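Local coordinates for protein beta-ketothiolase BktB (Ralstonia eutropha, PDB 4NZS) that condenses two acetyl-CoA molecules to acetoacetyl-CoA, or acetyl-CoA with propionyl-CoA to beta-ketovaleryl-CoA, for the synthesis of the copolymer PHBV, at residues Leu35-Val49 with Gly255-Glu267. Numbering follows the deposited sequence.
Sequences LGALVVREALARAQV and GLNDAAAAVVMME
The flat groups where L35 and V39 meet strand 257-267 are its peptide units: L35 CD1 sits over the face of the A259-A260 peptide, 3.4 Å from A259 C, and V39 CG2 over that of A261-A262, 3.8 Å from A261 C. Neighbouring strands hold the edges, A262 pairing with V16 of strand 10-22 and A261 with G121 of strand 116-124. This is helix-on-sheet packing within the N-terminal half of the thiolase fold. The axis of 35-47 passes 7.2 Å from that of 257-267, with N-to-C directions 30° apart. Alternation of the strand puts A260, A262 and V264 toward the helix, whereas V263 points away and rests on I102, so this strand has helix 32-47 on one face and helix 97-110 on the other. G36 and the alanines A260 and A262 permit the close approach: the CA atoms of G36 and A260 are 5.5 Å apart. A260 CB also touches L35 CB at 3.6 Å. V39 straddles the next step, with CG1 against A260 CB and CG2 against A262 CB. CG1 owes this place to chi1 of -58°, which sets it anti to the carbonyl carbon. A43 O takes a bond from A47 N and a second from S14 OG of strand 10-22. A259 faces the other way, about 9 Å side chain to side chain from H355, a predicted proton acceptor. Beyond A47 a Schellman motif ends the helix, with Q48 at positive phi and V49 N bonded to L44 O at 3.0 Å. V264 CG2 packs against A43, L44 and A47; the L44 and V264 side chains cross at about a right angle, L44 CD1 meeting V264 CG2 at 3.5 Å.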
ATOM      1  N   LEU A  35      11.432  22.849  -3.726  1.00 32.34           N
ATOM      2  CA  LEU A  35      12.742  23.322  -3.331  1.00 27.30           C
ATOM      3  C   LEU A  35      13.491  23.787  -4.590  1.00 29.58           C
ATOM      4  O   LEU A  35      14.122  24.844  -4.639  1.00 27.33           O
ATOM      5  CB  LEU A  35      13.522  22.133  -2.745  1.00 29.49           C
ATOM      6  CG  LEU A  35      13.057  21.431  -1.503  1.00 28.86           C
ATOM      7  CD1 LEU A  35      14.207  20.639  -0.930  1.00 29.83           C
ATOM      8  CD2 LEU A  35      12.620  22.453  -0.492  1.00 29.06           C
ATOM      9  N   GLY A  36      13.445  22.964  -5.629  1.00 32.68           N
ATOM     10  CA  GLY A  36      14.220  23.253  -6.827  1.00 36.20           C
ATOM     11  C   GLY A  36      13.726  24.451  -7.593  1.00 47.63           C
ATOM     12  O   GLY A  36      14.529  25.244  -8.066  1.00 58.33           O
ATOM     13  N   ALA A  37      12.410  24.615  -7.723  1.00 47.47           N
ATOM     14  CA  ALA A  37      11.905  25.727  -8.509  1.00 49.95           C
ATOM     15  C   ALA A  37      12.434  27.000  -7.875  1.00 47.10           C
ATOM     16  O   ALA A  37      12.908  27.907  -8.565  1.00 47.11           O
ATOM     17  CB  ALA A  37      10.380  25.718  -8.514  1.00 49.79           C
ATOM     18  N   LEU A  38      12.368  27.028  -6.550  1.00 41.64           N
ATOM     19  CA  LEU A  38      12.737  28.211  -5.744  1.00 44.76           C
ATOM     20  C   LEU A  38      14.145  28.623  -6.071  1.00 44.81           C
ATOM     21  O   LEU A  38      14.349  29.659  -6.678  1.00 53.39           O
ATOM     22  CB  LEU A  38      12.578  27.921  -4.219  1.00 44.05           C
ATOM     23  CG  LEU A  38      13.126  28.890  -3.150  1.00 48.55           C
ATOM     24  CD1 LEU A  38      12.097  29.893  -2.664  1.00 50.11           C
ATOM     25  CD2 LEU A  38      13.649  28.153  -1.925  1.00 48.34           C
ATOM     26  N   VAL A  39      15.118  27.778  -5.730  1.00 45.53           N
ATOM     27  CA  VAL A  39      16.528  28.117  -5.974  1.00 40.89           C
ATOM     28  C   VAL A  39      16.807  28.408  -7.430  1.00 35.87           C
ATOM     29  O   VAL A  39      17.802  29.020  -7.770  1.00 39.20           O
ATOM     30  CB  VAL A  39      17.523  27.007  -5.541  1.00 37.39           C
ATOM     31  CG1 VAL A  39      17.353  26.683  -4.060  1.00 37.71           C
ATOM     32  CG2 VAL A  39      17.366  25.772  -6.420  1.00 35.92           C
ATOM     33  N   VAL A  40      15.975  27.945  -8.319  1.00 37.80           N
ATOM     34  CA  VAL A  40      16.189  28.352  -9.688  1.00 36.83           C
ATOM     35  C   VAL A  40      15.815  29.797  -9.738  1.00 40.08           C
ATOM     36  O   VAL A  40      16.621  30.616 -10.169  1.00 42.11           O
ATOM     37  CB  VAL A  40      15.367  27.572 -10.670  1.00 36.63           C
ATOM     38  CG1 VAL A  40      15.488  28.189 -12.064  1.00 41.85           C
ATOM     39  CG2 VAL A  40      15.822  26.126 -10.675  1.00 37.85           C
ATOM     40  N   ARG A  41      14.613  30.129  -9.271  1.00 42.94           N
ATOM     41  CA  ARG A  41      14.173  31.509  -9.361  1.00 42.60           C
ATOM     42  C   ARG A  41      15.117  32.436  -8.641  1.00 47.55           C
ATOM     43  O   ARG A  41      15.508  33.497  -9.173  1.00 53.14           O
ATOM     44  CB  ARG A  41      12.793  31.701  -8.810  1.00 45.08           C
ATOM     45  CG  ARG A  41      12.167  32.978  -9.335  1.00 45.18           C
ATOM     46  CD  ARG A  41      10.709  32.785  -9.641  1.00 49.12           C
ATOM     47  NE  ARG A  41       9.945  32.681  -8.398  1.00 58.21           N
ATOM     48  CZ  ARG A  41       9.616  33.732  -7.619  1.00 67.66           C
ATOM     49  NH1 ARG A  41       9.990  34.983  -7.928  1.00 69.92           N
ATOM     50  NH2 ARG A  41       8.898  33.549  -6.515  1.00 62.26           N
ATOM     51  N   GLU A  42      15.552  32.043  -7.464  1.00 46.68           N
ATOM     52  CA  GLU A  42      16.469  32.913  -6.748  1.00 49.37           C
ATOM     53  C   GLU A  42      17.832  33.142  -7.414  1.00 49.96           C
ATOM     54  O   GLU A  42      18.402  34.243  -7.362  1.00 54.63           O
ATOM     55  CB  GLU A  42      16.701  32.416  -5.338  1.00 53.06           C
ATOM     56  CG  GLU A  42      16.927  33.559  -4.386  1.00 60.49           C
ATOM     57  CD  GLU A  42      15.736  34.495  -4.408  1.00 65.94           C
ATOM     58  OE1 GLU A  42      15.687  35.341  -5.329  1.00 69.08           O
ATOM     59  OE2 GLU A  42      14.842  34.350  -3.540  1.00 59.28           O
ATOM     60  N   ALA A  43      18.375  32.115  -8.031  1.00 43.80           N
ATOM     61  CA  ALA A  43      19.691  32.236  -8.580  1.00 41.90           C
ATOM     62  C   ALA A  43      19.650  33.110  -9.816  1.00 42.12           C
ATOM     63  O   ALA A  43      20.642  33.679 -10.201  1.00 44.03           O
ATOM     64  CB  ALA A  43      20.252  30.852  -8.902  1.00 46.97           C
ATOM     65  N   LEU A  44      18.503  33.193 -10.467  1.00 48.33           N
ATOM     66  CA  LEU A  44      18.346  34.141 -11.573  1.00 52.49           C
ATOM     67  C   LEU A  44      18.434  35.596 -11.097  1.00 52.66           C
ATOM     68  O   LEU A  44      19.188  36.406 -11.627  1.00 45.71           O
ATOM     69  CB  LEU A  44      17.006  33.905 -12.277  1.00 51.24           C
ATOM     70  CG  LEU A  44      17.003  32.858 -13.406  1.00 51.31           C
ATOM     71  CD1 LEU A  44      18.373  32.257 -13.746  1.00 44.22           C
ATOM     72  CD2 LEU A  44      15.981  31.770 -13.102  1.00 51.32           C
ATOM     73  N   ALA A  45      17.641  35.892 -10.078  1.00 59.71           N
ATOM     74  CA  ALA A  45      17.597  37.192  -9.454  1.00 58.78           C
ATOM     75  C   ALA A  45      18.975  37.728  -9.121  1.00 54.07           C
ATOM     76  O   ALA A  45      19.261  38.886  -9.369  1.00 59.52           O
ATOM     77  CB  ALA A  45      16.750  37.110  -8.195  1.00 60.79           C
ATOM     78  N   ARG A  46      19.797  36.917  -8.475  1.00 56.86           N
ATOM     79  CA  ARG A  46      21.166  37.304  -8.156  1.00 55.11           C
ATOM     80  C   ARG A  46      22.005  37.467  -9.395  1.00 57.30           C
ATOM     81  O   ARG A  46      22.825  38.355  -9.497  1.00 64.68           O
ATOM     82  CB  ARG A  46      21.813  36.311  -7.211  1.00 57.74           C
ATOM     83  CG  ARG A  46      20.906  35.891  -6.082  1.00 61.75           C
ATOM     84  CD  ARG A  46      21.434  36.310  -4.727  1.00 68.24           C
ATOM     85  NE  ARG A  46      20.594  35.761  -3.676  1.00 75.52           N
ATOM     86  CZ  ARG A  46      20.343  36.355  -2.521  1.00 80.26           C
ATOM     87  NH1 ARG A  46      20.882  37.530  -2.244  1.00 79.17           N
ATOM     88  NH2 ARG A  46      19.556  35.765  -1.638  1.00 76.47           N
ATOM     89  N   ALA A  47      21.797  36.578 -10.340  1.00 54.15           N
ATOM     90  CA  ALA A  47      22.497  36.645 -11.594  1.00 55.21           C
ATOM     91  C   ALA A  47      21.964  37.807 -12.402  1.00 53.83           C
ATOM     92  O   ALA A  47      22.504  38.144 -13.439  1.00 46.37           O
ATOM     93  CB  ALA A  47      22.342  35.349 -12.354  1.00 58.50           C
ATOM     94  N   GLN A  48      20.860  38.389 -11.954  1.00 57.11           N
ATOM     95  CA  GLN A  48      20.249  39.475 -12.696  1.00 57.40           C
ATOM     96  C   GLN A  48      20.019  38.997 -14.121  1.00 51.15           C
ATOM     97  O   GLN A  48      20.467  39.599 -15.073  1.00 46.74           O
ATOM     98  CB  GLN A  48      21.115  40.730 -12.635  1.00 61.78           C
ATOM     99  CG  GLN A  48      20.568  41.807 -11.710  1.00 70.10           C
ATOM    100  CD  GLN A  48      21.648  42.541 -10.939  1.00 73.56           C
ATOM    101  OE1 GLN A  48      22.782  42.645 -11.383  1.00 72.99           O
ATOM    102  NE2 GLN A  48      21.291  43.056  -9.776  1.00 74.31           N
ATOM    103  N   VAL A  49      19.378  37.844 -14.225  1.00 53.51           N
ATOM    104  CA  VAL A  49      19.177  37.152 -15.484  1.00 51.22           C
ATOM    105  C   VAL A  49      17.727  36.691 -15.691  1.00 54.10           C
ATOM    106  O   VAL A  49      17.094  36.186 -14.782  1.00 58.48           O
ATOM    107  CB  VAL A  49      20.136  35.958 -15.547  1.00 50.16           C
ATOM    108  CG1 VAL A  49      20.118  35.220 -14.229  1.00 49.18           C
ATOM    109  CG2 VAL A  49      19.816  35.036 -16.705  1.00 48.65           C
ATOM    110  N   GLY A 255      24.196  12.865   7.892  1.00 51.36           N
ATOM    111  CA  GLY A 255      22.781  12.928   8.159  1.00 45.96           C
ATOM    112  C   GLY A 255      21.953  12.538   6.953  1.00 42.66           C
ATOM    113  O   GLY A 255      22.478  12.356   5.868  1.00 41.54           O
ATOM    114  N   LEU A 256      20.657  12.370   7.172  1.00 35.87           N
ATOM    115  CA  LEU A 256      19.688  12.211   6.105  1.00 32.42           C
ATOM    116  C   LEU A 256      18.900  13.508   6.035  1.00 33.06           C
ATOM    117  O   LEU A 256      18.356  13.962   7.023  1.00 30.57           O
ATOM    118  CB  LEU A 256      18.756  11.063   6.424  1.00 30.75           C
ATOM    119  CG  LEU A 256      19.422   9.816   6.967  1.00 27.93           C
ATOM    120  CD1 LEU A 256      18.431   8.977   7.727  1.00 26.54           C
ATOM    121  CD2 LEU A 256      20.050   9.031   5.837  1.00 28.83           C
ATOM    122  N   ASN A 257      18.853  14.128   4.874  1.00 35.56           N
ATOM    123  CA  ASN A 257      18.480  15.514   4.856  1.00 35.23           C
ATOM    124  C   ASN A 257      17.795  15.961   3.600  1.00 35.99           C
ATOM    125  O   ASN A 257      17.911  15.319   2.575  1.00 37.46           O
ATOM    126  CB  ASN A 257      19.743  16.320   5.095  1.00 36.83           C
ATOM    127  CG  ASN A 257      20.247  16.182   6.520  1.00 43.02           C
ATOM    128  OD1 ASN A 257      19.800  16.905   7.440  1.00 43.61           O
ATOM    129  ND2 ASN A 257      21.190  15.250   6.727  1.00 43.34           N
ATOM    130  N   ASP A 258      17.121  17.104   3.688  1.00 36.28           N
ATOM    131  CA  ASP A 258      16.332  17.645   2.591  1.00 35.75           C
ATOM    132  C   ASP A 258      16.975  18.951   2.025  1.00 36.21           C
ATOM    133  O   ASP A 258      17.333  19.823   2.821  1.00 35.10           O
ATOM    134  CB  ASP A 258      14.923  17.949   3.110  1.00 34.82           C
ATOM    135  CG  ASP A 258      14.200  16.737   3.740  1.00 32.01           C
ATOM    136  OD1 ASP A 258      14.163  15.634   3.156  1.00 33.56           O
ATOM    137  OD2 ASP A 258      13.549  16.925   4.796  1.00 35.19           O
ATOM    138  N   ALA A 259      17.141  19.116   0.685  1.00 33.66           N
ATOM    139  CA  ALA A 259      17.586  20.428   0.148  1.00 31.02           C
ATOM    140  C   ALA A 259      17.624  20.607  -1.342  1.00 32.97           C
ATOM    141  O   ALA A 259      17.452  19.665  -2.115  1.00 34.12           O
ATOM    142  CB  ALA A 259      18.929  20.784   0.690  1.00 34.54           C
ATOM    143  N   ALA A 260      17.822  21.861  -1.746  1.00 32.98           N
ATOM    144  CA  ALA A 260      18.145  22.169  -3.145  1.00 32.56           C
ATOM    145  C   ALA A 260      19.319  23.148  -3.302  1.00 33.40           C
ATOM    146  O   ALA A 260      19.821  23.740  -2.338  1.00 33.30           O
ATOM    147  CB  ALA A 260      16.907  22.716  -3.862  1.00 35.92           C
ATOM    148  N   ALA A 261      19.764  23.326  -4.532  1.00 33.89           N
ATOM    149  CA  ALA A 261      20.843  24.266  -4.809  1.00 35.49           C
ATOM    150  C   ALA A 261      20.958  24.532  -6.274  1.00 40.45           C
ATOM    151  O   ALA A 261      20.872  23.567  -7.039  1.00 36.48           O
ATOM    152  CB  ALA A 261      22.155  23.699  -4.354  1.00 35.91           C
ATOM    153  N   ALA A 262      21.216  25.794  -6.664  1.00 44.97           N
ATOM    154  CA  ALA A 262      21.489  26.103  -8.084  1.00 51.40           C
ATOM    155  C   ALA A 262      22.632  27.086  -8.320  1.00 54.58           C
ATOM    156  O   ALA A 262      22.934  27.956  -7.498  1.00 54.59           O
ATOM    157  CB  ALA A 262      20.234  26.608  -8.781  1.00 50.38           C
ATOM    158  N   VAL A 263      23.278  26.919  -9.463  1.00 52.17           N
ATOM    159  CA  VAL A 263      24.200  27.922  -9.928  1.00 49.35           C
ATOM    160  C   VAL A 263      23.715  28.367 -11.278  1.00 48.34           C
ATOM    161  O   VAL A 263      23.263  27.526 -12.082  1.00 43.67           O
ATOM    162  CB  VAL A 263      25.638  27.416 -10.048  1.00 40.07           C
ATOM    163  CG1 VAL A 263      26.029  26.688  -8.782  1.00 43.31           C
ATOM    164  CG2 VAL A 263      25.822  26.550 -11.286  1.00 39.22           C
ATOM    165  N   VAL A 264      23.800  29.679 -11.522  1.00 46.13           N
ATOM    166  CA  VAL A 264      23.680  30.150 -12.889  1.00 50.83           C
ATOM    167  C   VAL A 264      25.055  30.220 -13.463  1.00 46.04           C
ATOM    168  O   VAL A 264      25.953  30.710 -12.823  1.00 55.21           O
ATOM    169  CB  VAL A 264      23.034  31.528 -13.007  1.00 52.79           C
ATOM    170  CG1 VAL A 264      23.105  31.988 -14.461  1.00 55.62           C
ATOM    171  CG2 VAL A 264      21.575  31.492 -12.523  1.00 55.13           C
ATOM    172  N   MET A 265      25.217  29.719 -14.668  1.00 47.09           N
ATOM    173  CA  MET A 265      26.496  29.803 -15.331  1.00 51.00           C
ATOM    174  C   MET A 265      26.399  30.463 -16.671  1.00 53.47           C
ATOM    175  O   MET A 265      25.312  30.679 -17.227  1.00 54.65           O
ATOM    176  CB  MET A 265      27.064  28.433 -15.553  1.00 50.32           C
ATOM    177  CG  MET A 265      27.776  27.842 -14.371  1.00 47.58           C
ATOM    178  SD  MET A 265      27.695  26.091 -14.739  1.00 58.05           S
ATOM    179  CE  MET A 265      28.747  25.446 -13.449  1.00 62.07           C
ATOM    180  N   MET A 266      27.578  30.772 -17.177  1.00 56.40           N
ATOM    181  CA  MET A 266      27.721  31.551 -18.367  1.00 56.86           C
ATOM    182  C   MET A 266      29.021  31.271 -19.034  1.00 55.81           C
ATOM    183  O   MET A 266      30.041  31.050 -18.369  1.00 51.81           O
ATOM    184  CB  MET A 266      27.687  33.039 -18.026  1.00 57.67           C
ATOM    185  CG  MET A 266      26.432  33.682 -18.538  1.00 60.04           C
ATOM    186  SD  MET A 266      26.190  35.397 -18.070  1.00 67.57           S
ATOM    187  CE  MET A 266      24.466  35.529 -18.567  1.00 67.72           C
ATOM    188  N   GLU A 267      28.959  31.310 -20.360  1.00 64.01           N
ATOM    189  CA  GLU A 267      30.121  31.626 -21.179  1.00 67.33           C
ATOM    190  C   GLU A 267      30.679  33.016 -20.756  1.00 67.73           C
ATOM    191  O   GLU A 267      29.982  34.052 -20.818  1.00 59.37           O
ATOM    192  CB  GLU A 267      29.768  31.611 -22.682  1.00 67.54           C
ATOM    193  CG  GLU A 267      30.829  30.998 -23.604  1.00 70.11           C
ATOM    194  CD  GLU A 267      32.157  31.735 -23.590  1.00 73.40           C
ATOM    195  OE1 GLU A 267      32.136  32.991 -23.468  1.00 66.02           O
ATOM    196  OE2 GLU A 267      33.209  31.045 -23.705  1.00 74.06           O
TER